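PDB 4QYI: hypoxanthine phosphoribosyltransferase from Bacillus anthracis, which probably catalyses the transfer of a phosphoribosyl group from phosphoribosyl pyrophosphate to hypoxanthine or guanine in purine salvage. Local coordinates for residues E135-K138 and V139-A143; S70-G73 and N74-T78; Q19-V22 and K23-A26; G159-C162 and A163-Y166. One frame throughout, in Å; residues are numbered along the deposited sequence.

Contact 1 (E135-K138 and V139-A143); sequences ERRK and VDLTA
R137 reaches over the loop that follows it and ends on the backbone carbonyl of L141, four residues on. Its first three carbons run past the carbonyl of V139. CB lies 3.6 Å from V139 O, and CG passes the same oxygen slightly farther off. A bend at chi2 (-63°) then turns the chain, so that CD keeps beside V139 O at 3.7 Å while the guanidinium heads for L141. NE donates to L141 O at 2.8 Å with an N-H...O angle of 155°. A second, more bent bond runs from R137 NH2 to L141 O at 3.0 Å. This is a side-on grip in which two nitrogens share one acceptor lying almost in the guanidinium plane, which should fix the rotation of the group about its last torsions. Both outer nitrogens have further partners: NH2 forms a salt bridge with D132, and NH1 donates to the carbonyl of D105. V139 and L141 meanwhile set their side chains against helix 108-118. The result is an arginine-braced connection between strands 131-132 and 145-149 of the phosphoribosyltransferase sheet, with the side chain of L141 about 6 Å from a bound phosphate.

Contact 2 (S70-G73 and N74-T78); sequences SSYG and NQTET
T76 sends its hydroxyl back from the first turn of helix 74-79 to the chain that follows strand 62-71, where OG1 accepts from the backbone N of Y72 at 2.7 Å. The bond is nearly straight, with an N-H...O angle of 164°. OG1 can serve this donor because it stands beside its own backbone N (chi1 -63°), while CG2 packs against S71, 3.7 Å from S71 CB. The same hydroxyl is also hydrogen-bonded to the carbonyl of K81, just ahead of strand 82-84. S71 OG lies 2.9 Å from T76 OG1 and accepts from G73 N at 2.7 Å, which makes an ST turn leading the chain out of the strand and into the N-terminus of the helix. G73 occupies the N-cap position there; its backbone angles alone call for glycine, since a CB would be jammed against the preceding carbonyl oxygen. G73 O accepts two weak hydrogen bonds, from E77 N at 3.4 Å and from T76 N at a poorer angle. Deeper in the helix, T78 N donates to N74 O at 3.0 Å. Outside the turn, T76 rests on V82, whereas Y72 touches K81 and K83.

Contact 3 (Q19-V22 and K23-A26); sequences QEKV and KELA
K23 and E20 meet on the solvent side of helix 15-32 in a salt bridge, with K23 NZ 2.9 Å from E20 OE1. The lysine nitrogen comes in on the syn side of that oxygen, somewhat out of the carboxylate plane. Here the lysine is extended and the glutamate bends at chi2 (-61°) to reach it. Q19 flanks the pair, its OE1 resting 3.3 Å from K23 CE, and the start of the same lysine chain lies over the Q19 carbonyl, with K23 CG 3.1 Å from Q19 O. A second salt bridge joins K21 and E24, whose side chains run alongside each other in the same direction. K21 NZ stands 3.0 Å from E24 OE2 and approaches from above the carboxylate plane, not within it. Bends at both chi2 and chi3 of K21 curl its amine back to that oxygen. Beneath these charges the helical backbone sets the spacing: K23 N, E24 N, L25 N and A26 N each donate to the carbonyl four residues earlier, with L25 N 2.9 Å from K21 O. Farther in, V22 and L25 are buried against F50 of helix 48-55, V22 also touches Y158, and A26 meets H57 and I58. Two i to i+3 ion pairs on one side and aliphatic residues on the other make this an amphipathic helix packed against the body of the phosphoribosyltransferase fold.

Contact 4 (G159-C162 and A163-Y166); sequences GIDC and AEKY
A type I' turn from C162 to K165, closed by a single antiparallel bridge, lies in the loop between strands 155-156 and 172-175, which belong to the small antiparallel sheet probably equivalent to the hood of related phosphoribosyltransferases. C162 and K165 form the hydrogen-bonded pair of that bridge. C162 N donates to K165 O at 3.0 Å, and K165 N returns a bond of 3.0 Å to C162 O, although that second donor stands well above the carbonyl plane. At the turn, A163 and E164 both adopt left-handed backbone angles, as a type I' turn requires.

D161 supports the tip from the side. Its CG sits between the backbone N and the carbonyl carbon (chi1 71°), which carries the carboxylate across to the turn. There OD2 uses its anti lone pair to accept from E164 N at 2.6 Å. The carboxylates of D161 and E164 also come near each other, and a water spans them, donating to D161 OD2 at 2.8 Å and to E164 OE2 at 2.9 Å; this would probably ease their repulsion. The other oxygen of E164, OE1, forms a salt bridge with R167, which also donates to the carbonyl of G159. With its side chain about 4 Å from a bound phosphate, D161 appears to border the active-site pocket. From the last residue of the turn, K165 NZ forms a salt bridge with an acidic side chain of another protein chain, and along the way K165 CG lies 3.5 Å above the plane of the Y166 ring, over its centre.

Overall arrangement
Along the chain the order is contact 3, contact 2, contact 1 and contact 4, with no overlap. Contacts 1 and 2 adjoin the large mixed sheet, their centres about 17 Å apart; they touch where K138 NZ lies 3.9 Å from E77 O. Contact 3, on helix 15-32, sits on the far side of the chain's centre from contact 2, about 32 Å between centres. Contact 4 belongs to a loop of the small antiparallel sheet, with its centre 20 to 24 Å from each of the others. The magnesium held at E101 and D102 lies about 7 Å from the side chain of I160 in contact 4, consistent with that loop helping to frame the active site.

Contact 1 (E135-K138 and V139-A143)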
loop_
_atom_site.group_PDB
_atom_site.type_symbol
_atom_site.label_atom_id
_atom_site.label_comp_id
_atom_site.label_asym_id
_atom_site.label_seq_id
_atom_site.Cartn_x
_atom_site.Cartn_y
_atom_site.Cartn_z
ATOM N N GLU A 135 14.807 12.241 19.081
ATOM C CA GLU A 135 15.899 13.200 19.255
ATOM C C GLU A 135 15.856 14.237 18.147
ATOM O O GLU A 135 16.509 15.271 18.221
ATOM C CB GLU A 135 17.266 12.513 19.208
ATOM C CG GLU A 135 17.423 11.349 20.171
ATOM C CD GLU A 135 16.597 10.124 19.784
ATOM O OE1 GLU A 135 15.937 10.115 18.722
ATOM O OE2 GLU A 135 16.602 9.139 20.544
ATOM N N ARG A 136 15.085 13.954 17.105
ATOM C CA ARG A 136 14.973 14.872 15.985
ATOM C C ARG A 136 13.728 15.757 16.056
ATOM O O ARG A 136 13.498 16.562 15.152
ATOM C CB ARG A 136 14.980 14.078 14.674
ATOM C CG ARG A 136 16.316 13.448 14.288
ATOM C CD ARG A 136 17.201 14.427 13.532
ATOM N NE ARG A 136 16.518 14.945 12.342
ATOM C CZ ARG A 136 16.368 14.289 11.191
ATOM N NH1 ARG A 136 16.834 13.060 11.046
ATOM N NH2 ARG A 136 15.721 14.857 10.178
ATOM N N ARG A 137 12.924 15.626 17.112
ATOM C CA ARG A 137 11.702 16.429 17.240
ATOM C C ARG A 137 11.912 17.935 17.243
ATOM O O ARG A 137 12.778 18.465 17.940
ATOM C CB ARG A 137 10.941 16.094 18.526
ATOM C CG ARG A 137 10.252 14.750 18.567
ATOM C CD ARG A 137 9.176 14.641 17.503
ATOM N NE ARG A 137 8.327 13.485 17.764
ATOM C CZ ARG A 137 8.619 12.239 17.417
ATOM N NH1 ARG A 137 9.761 11.953 16.793
ATOM N NH2 ARG A 137 7.758 11.275 17.713
ATOM N N LYS A 138 11.080 18.613 16.462
ATOM C CA LYS A 138 11.074 20.065 16.391
ATOM C C LYS A 138 9.729 20.561 16.883
ATOM O O LYS A 138 9.477 21.757 16.951
ATOM C CB LYS A 138 11.351 20.535 14.973
ATOM C CG LYS A 138 12.786 20.269 14.566
ATOM C CD LYS A 138 13.132 20.890 13.229
ATOM C CE LYS A 138 14.631 20.816 12.979
ATOM N NZ LYS A 138 15.014 21.480 11.708
ATOM N N VAL A 139 8.859 19.623 17.240
ATOM C CA VAL A 139 7.548 19.965 17.741
ATOM C C VAL A 139 7.143 18.865 18.712
ATOM O O VAL A 139 7.713 17.764 18.699
ATOM C CB VAL A 139 6.523 20.122 16.594
ATOM C CG1 VAL A 139 6.215 18.776 15.943
ATOM C CG2 VAL A 139 5.249 20.784 17.098
ATOM N N ASP A 140 6.180 19.177 19.569
ATOM C CA ASP A 140 5.690 18.234 20.554
ATOM C C ASP A 140 4.745 17.218 19.891
ATOM O O ASP A 140 3.633 17.552 19.495
ATOM C CB ASP A 140 4.980 19.024 21.658
ATOM C CG ASP A 140 4.744 18.217 22.914
ATOM O OD1 ASP A 140 4.730 16.968 22.831
ATOM O OD2 ASP A 140 4.566 18.849 23.989
ATOM N N LEU A 141 5.195 15.977 19.744
ATOM C CA LEU A 141 4.352 14.946 19.157
ATOM C C LEU A 141 4.848 13.585 19.594
ATOM O O LEU A 141 5.923 13.122 19.198
ATOM C CB LEU A 141 4.283 15.051 17.626
ATOM C CG LEU A 141 3.236 14.161 16.908
ATOM C CD1 LEU A 141 2.731 14.746 15.593
ATOM C CD2 LEU A 141 3.738 12.741 16.685
ATOM N N THR A 142 4.039 12.956 20.431
ATOM C CA THR A 142 4.331 11.644 20.938
ATOM C C THR A 142 3.367 10.696 20.246
ATOM O O THR A 142 2.145 10.870 20.311
ATOM C CB THR A 142 4.150 11.605 22.468
ATOM O OG1 THR A 142 5.053 12.539 23.072
ATOM C CG2 THR A 142 4.444 10.226 23.029
ATOM N N ALA A 143 3.923 9.711 19.555
ATOM C CA ALA A 143 3.124 8.706 18.875
ATOM C C ALA A 143 2.679 7.698 19.914
ATOM O O ALA A 143 3.501 7.213 20.718
ATOM C CB ALA A 143 3.945 8.027 17.794
#

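Contact 2 (S70-G73 and N74-T78)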
loop_
_atom_site.group_PDB
_atom_site.type_symbol
_atom_site.label_atom_id
_atom_site.label_comp_id
_atom_site.label_asym_id
_atom_site.label_seq_id
_atom_site.Cartn_x
_atom_site.Cartn_y
_atom_site.Cartn_z
ATOM N N SER A 70 3.096 16.368 0.014
ATOM C CA SER A 70 4.460 16.639 -0.435
ATOM C C SER A 70 5.000 17.921 0.174
ATOM O O SER A 70 4.258 18.819 0.613
ATOM C CB SER A 70 4.557 16.690 -1.965
ATOM O OG SER A 70 3.798 17.747 -2.500
ATOM N N SER A 71 6.313 18.028 0.158
ATOM C CA SER A 71 6.978 19.183 0.714
ATOM C C SER A 71 6.939 20.414 -0.161
ATOM O O SER A 71 6.890 20.327 -1.391
ATOM C CB SER A 71 8.446 18.841 0.972
ATOM O OG SER A 71 9.142 20.018 1.294
ATOM N N TYR A 72 6.952 21.569 0.495
ATOM C CA TYR A 72 7.011 22.849 -0.189
ATOM C C TYR A 72 8.469 23.327 -0.239
ATOM O O TYR A 72 8.743 24.371 -0.800
ATOM C CB TYR A 72 6.166 23.919 0.515
ATOM C CG TYR A 72 4.670 23.864 0.297
ATOM C CD1 TYR A 72 4.110 24.345 -0.878
ATOM C CD2 TYR A 72 3.808 23.390 1.288
ATOM C CE1 TYR A 72 2.738 24.324 -1.073
ATOM C CE2 TYR A 72 2.442 23.380 1.104
ATOM C CZ TYR A 72 1.909 23.841 -0.071
ATOM O OH TYR A 72 0.536 23.808 -0.241
ATOM N N GLY A 73 9.397 22.577 0.350
ATOM C CA GLY A 73 10.821 22.963 0.351
ATOM C C GLY A 73 11.308 23.234 1.767
ATOM O O GLY A 73 10.984 22.484 2.688
ATOM N N ASN A 74 12.080 24.304 1.955
ATOM C CA ASN A 74 12.582 24.660 3.300
ATOM C C ASN A 74 11.463 24.840 4.318
ATOM O O ASN A 74 11.587 24.454 5.481
ATOM C CB ASN A 74 13.428 25.930 3.251
ATOM C CG ASN A 74 14.772 25.702 2.602
ATOM O OD1 ASN A 74 15.177 24.564 2.373
ATOM N ND2 ASN A 74 15.483 26.784 2.323
ATOM N N GLN A 75 10.373 25.438 3.856
ATOM C CA GLN A 75 9.178 25.675 4.670
ATOM C C GLN A 75 8.725 24.386 5.366
ATOM O O GLN A 75 8.375 24.398 6.549
ATOM C CB GLN A 75 8.080 26.255 3.778
ATOM C CG GLN A 75 8.504 27.610 3.205
ATOM C CD GLN A 75 7.608 28.187 2.133
ATOM O OE1 GLN A 75 7.775 29.347 1.716
ATOM N NE2 GLN A 75 6.677 27.385 1.656
ATOM N N THR A 76 8.743 23.277 4.631
ATOM C CA THR A 76 8.358 21.984 5.181
ATOM C C THR A 76 9.338 21.545 6.274
ATOM O O THR A 76 8.930 21.135 7.358
ATOM C CB THR A 76 8.286 20.926 4.065
ATOM O OG1 THR A 76 7.265 21.294 3.129
ATOM C CG2 THR A 76 7.995 19.533 4.626
ATOM N N GLU A 77 10.630 21.642 5.986
ATOM C CA GLU A 77 11.669 21.266 6.940
ATOM C C GLU A 77 11.623 22.055 8.253
ATOM O O GLU A 77 12.024 21.545 9.280
ATOM C CB GLU A 77 13.039 21.462 6.300
ATOM C CG GLU A 77 13.323 20.512 5.151
ATOM C CD GLU A 77 14.547 20.933 4.376
ATOM O OE1 GLU A 77 14.584 20.780 3.136
ATOM O OE2 GLU A 77 15.452 21.479 5.019
ATOM N N THR A 78 11.113 23.280 8.232
ATOM C CA THR A 78 11.075 24.110 9.441
ATOM C C THR A 78 9.681 24.272 10.058
ATOM O O THR A 78 9.557 24.492 11.262
ATOM C CB THR A 78 11.660 25.520 9.177
ATOM O OG1 THR A 78 10.841 26.218 8.235
ATOM C CG2 THR A 78 13.076 25.430 8.637
#

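Contact 3 (Q19-V22 and K23-A26)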
loop_
_atom_site.group_PDB
_atom_site.type_symbol
_atom_site.label_atom_id
_atom_site.label_comp_id
_atom_site.label_asym_id
_atom_site.label_seq_id
_atom_site.Cartn_x
_atom_site.Cartn_y
_atom_site.Cartn_z
ATOM N N GLN A 19 8.257 -8.573 11.852
ATOM C CA GLN A 19 7.008 -9.315 11.996
ATOM C C GLN A 19 6.558 -9.406 13.457
ATOM O O GLN A 19 5.379 -9.229 13.750
ATOM C CB GLN A 19 7.138 -10.713 11.409
ATOM C CG GLN A 19 5.846 -11.512 11.368
ATOM C CD GLN A 19 6.101 -13.007 11.222
ATOM O OE1 GLN A 19 5.281 -13.835 11.631
ATOM N NE2 GLN A 19 7.236 -13.360 10.625
ATOM N N GLU A 20 7.479 -9.692 14.369
ATOM C CA GLU A 20 7.113 -9.754 15.790
ATOM C C GLU A 20 6.616 -8.392 16.311
ATOM O O GLU A 20 5.606 -8.308 17.012
ATOM C CB GLU A 20 8.278 -10.251 16.657
ATOM C CG GLU A 20 8.484 -11.747 16.546
ATOM C CD GLU A 20 7.255 -12.498 17.003
ATOM O OE1 GLU A 20 6.772 -13.292 16.186
ATOM O OE2 GLU A 20 6.726 -12.246 18.117
ATOM N N LYS A 21 7.335 -7.331 15.978
ATOM C CA LYS A 21 6.953 -6.012 16.468
ATOM C C LYS A 21 5.611 -5.546 15.914
ATOM O O LYS A 21 4.816 -4.957 16.627
ATOM C CB LYS A 21 8.021 -4.973 16.150
ATOM C CG LYS A 21 7.701 -3.615 16.752
ATOM C CD LYS A 21 7.604 -3.683 18.256
ATOM C CE LYS A 21 8.963 -3.917 18.869
ATOM N NZ LYS A 21 8.862 -4.074 20.339
ATOM N N VAL A 22 5.372 -5.812 14.639
ATOM C CA VAL A 22 4.122 -5.430 14.030
ATOM C C VAL A 22 2.976 -6.137 14.749
ATOM O O VAL A 22 1.958 -5.515 15.039
ATOM C CB VAL A 22 4.162 -5.656 12.503
ATOM C CG1 VAL A 22 2.824 -5.359 11.861
ATOM C CG2 VAL A 22 5.238 -4.752 11.889
ATOM N N LYS A 23 3.140 -7.422 15.053
ATOM C CA LYS A 23 2.106 -8.180 15.769
ATOM C C LYS A 23 1.809 -7.532 17.128
ATOM O O LYS A 23 0.669 -7.469 17.575
ATOM C CB LYS A 23 2.574 -9.618 16.047
ATOM C CG LYS A 23 2.779 -10.571 14.874
ATOM C CD LYS A 23 3.245 -11.908 15.430
ATOM C CE LYS A 23 3.753 -12.820 14.336
ATOM N NZ LYS A 23 4.306 -14.110 14.850
ATOM N N GLU A 24 2.862 -7.108 17.798
ATOM C CA GLU A 24 2.736 -6.476 19.096
ATOM C C GLU A 24 2.023 -5.123 19.032
ATOM O O GLU A 24 1.204 -4.803 19.894
ATOM C CB GLU A 24 4.120 -6.337 19.708
ATOM C CG GLU A 24 4.200 -5.380 20.905
ATOM C CD GLU A 24 5.563 -5.405 21.562
ATOM O OE1 GLU A 24 5.666 -4.908 22.704
ATOM O OE2 GLU A 24 6.526 -5.923 20.943
ATOM N N LEU A 25 2.325 -4.326 18.011
ATOM C CA LEU A 25 1.647 -3.040 17.853
ATOM C C LEU A 25 0.159 -3.251 17.591
ATOM O O LEU A 25 -0.679 -2.515 18.101
ATOM C CB LEU A 25 2.257 -2.235 16.712
ATOM C CG LEU A 25 3.677 -1.743 16.963
ATOM C CD1 LEU A 25 4.203 -1.037 15.731
ATOM C CD2 LEU A 25 3.772 -0.847 18.190
ATOM N N ALA A 26 -0.161 -4.288 16.825
ATOM C CA ALA A 26 -1.551 -4.597 16.546
ATOM C C ALA A 26 -2.276 -4.953 17.835
ATOM O O ALA A 26 -3.423 -4.575 18.013
ATOM C CB ALA A 26 -1.665 -5.719 15.524
#

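Contact 4 (G159-C162 and A163-Y166)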
loop_
_atom_site.group_PDB
_atom_site.type_symbol
_atom_site.label_atom_id
_atom_site.label_comp_id
_atom_site.label_asym_id
_atom_site.label_seq_id
_atom_site.Cartn_x
_atom_site.Cartn_y
_atom_site.Cartn_z
ATOM N N GLY A 159 9.253 -0.872 2.634
ATOM C CA GLY A 159 8.490 0.282 2.164
ATOM C C GLY A 159 9.209 1.616 2.076
ATOM O O GLY A 159 8.794 2.492 1.325
ATOM N N ILE A 160 10.319 1.744 2.799
ATOM C CA ILE A 160 11.129 2.959 2.846
ATOM C C ILE A 160 12.201 2.949 1.755
ATOM O O ILE A 160 12.980 1.987 1.602
ATOM C CB ILE A 160 11.807 3.066 4.224
ATOM C CG1 ILE A 160 10.752 2.894 5.305
ATOM C CG2 ILE A 160 12.544 4.389 4.396
ATOM C CD1 ILE A 160 11.299 2.748 6.703
ATOM N N ASP A 161 12.289 4.045 1.015
ATOM C CA ASP A 161 13.248 4.143 -0.078
ATOM C C ASP A 161 14.389 5.123 0.127
ATOM O O ASP A 161 14.478 5.840 1.114
ATOM C CB ASP A 161 12.550 4.687 -1.317
ATOM C CG ASP A 161 12.201 6.173 -1.178
ATOM O OD1 ASP A 161 11.598 6.562 -0.160
ATOM O OD2 ASP A 161 12.526 6.967 -2.089
ATOM N N CYS A 162 15.283 5.098 -0.847
ATOM C CA CYS A 162 16.355 6.065 -0.972
ATOM C C CYS A 162 16.303 6.284 -2.487
ATOM O O CYS A 162 16.618 5.385 -3.281
ATOM C CB CYS A 162 17.700 5.556 -0.491
ATOM S SG CYS A 162 19.004 6.688 -1.026
ATOM N N ALA A 163 15.826 7.461 -2.873
ATOM C CA ALA A 163 15.653 7.828 -4.275
ATOM C C ALA A 163 14.806 6.778 -5.016
ATOM O O ALA A 163 15.142 6.360 -6.117
ATOM C CB ALA A 163 16.999 8.056 -4.958
ATOM N N GLU A 164 13.721 6.353 -4.368
ATOM C CA GLU A 164 12.757 5.374 -4.903
ATOM C C GLU A 164 13.289 3.930 -4.977
ATOM O O GLU A 164 12.614 3.041 -5.497
ATOM C CB GLU A 164 12.201 5.826 -6.271
ATOM C CG GLU A 164 11.505 7.188 -6.255
ATOM C CD GLU A 164 10.316 7.261 -5.297
ATOM O OE1 GLU A 164 9.729 6.217 -4.941
ATOM O OE2 GLU A 164 9.960 8.382 -4.885
ATOM N N LYS A 165 14.494 3.706 -4.459
ATOM C CA LYS A 165 15.121 2.390 -4.471
ATOM C C LYS A 165 15.026 1.711 -3.096
ATOM O O LYS A 165 14.848 2.374 -2.068
ATOM C CB LYS A 165 16.579 2.557 -4.944
ATOM C CG LYS A 165 17.424 1.295 -5.060
ATOM C CD LYS A 165 18.818 1.621 -5.592
ATOM C CE LYS A 165 19.667 0.369 -5.804
ATOM N NZ LYS A 165 19.200 -0.543 -6.884
ATOM N N TYR A 166 15.034 0.379 -3.113
ATOM C CA TYR A 166 15.022 -0.464 -1.909
ATOM C C TYR A 166 13.728 -0.628 -1.097
ATOM O O TYR A 166 13.761 -1.223 -0.026
ATOM C CB TYR A 166 16.150 -0.053 -0.960
ATOM C CG TYR A 166 17.531 -0.147 -1.566
ATOM C CD1 TYR A 166 18.026 -1.364 -2.022
ATOM C CD2 TYR A 166 18.360 0.963 -1.628
ATOM C CE1 TYR A 166 19.293 -1.459 -2.564
ATOM C CE2 TYR A 166 19.632 0.881 -2.160
ATOM C CZ TYR A 166 20.100 -0.333 -2.621
ATOM O OH TYR A 166 21.371 -0.401 -3.160
HETATM O O HOH W 1 11.270 9.382 -2.535
#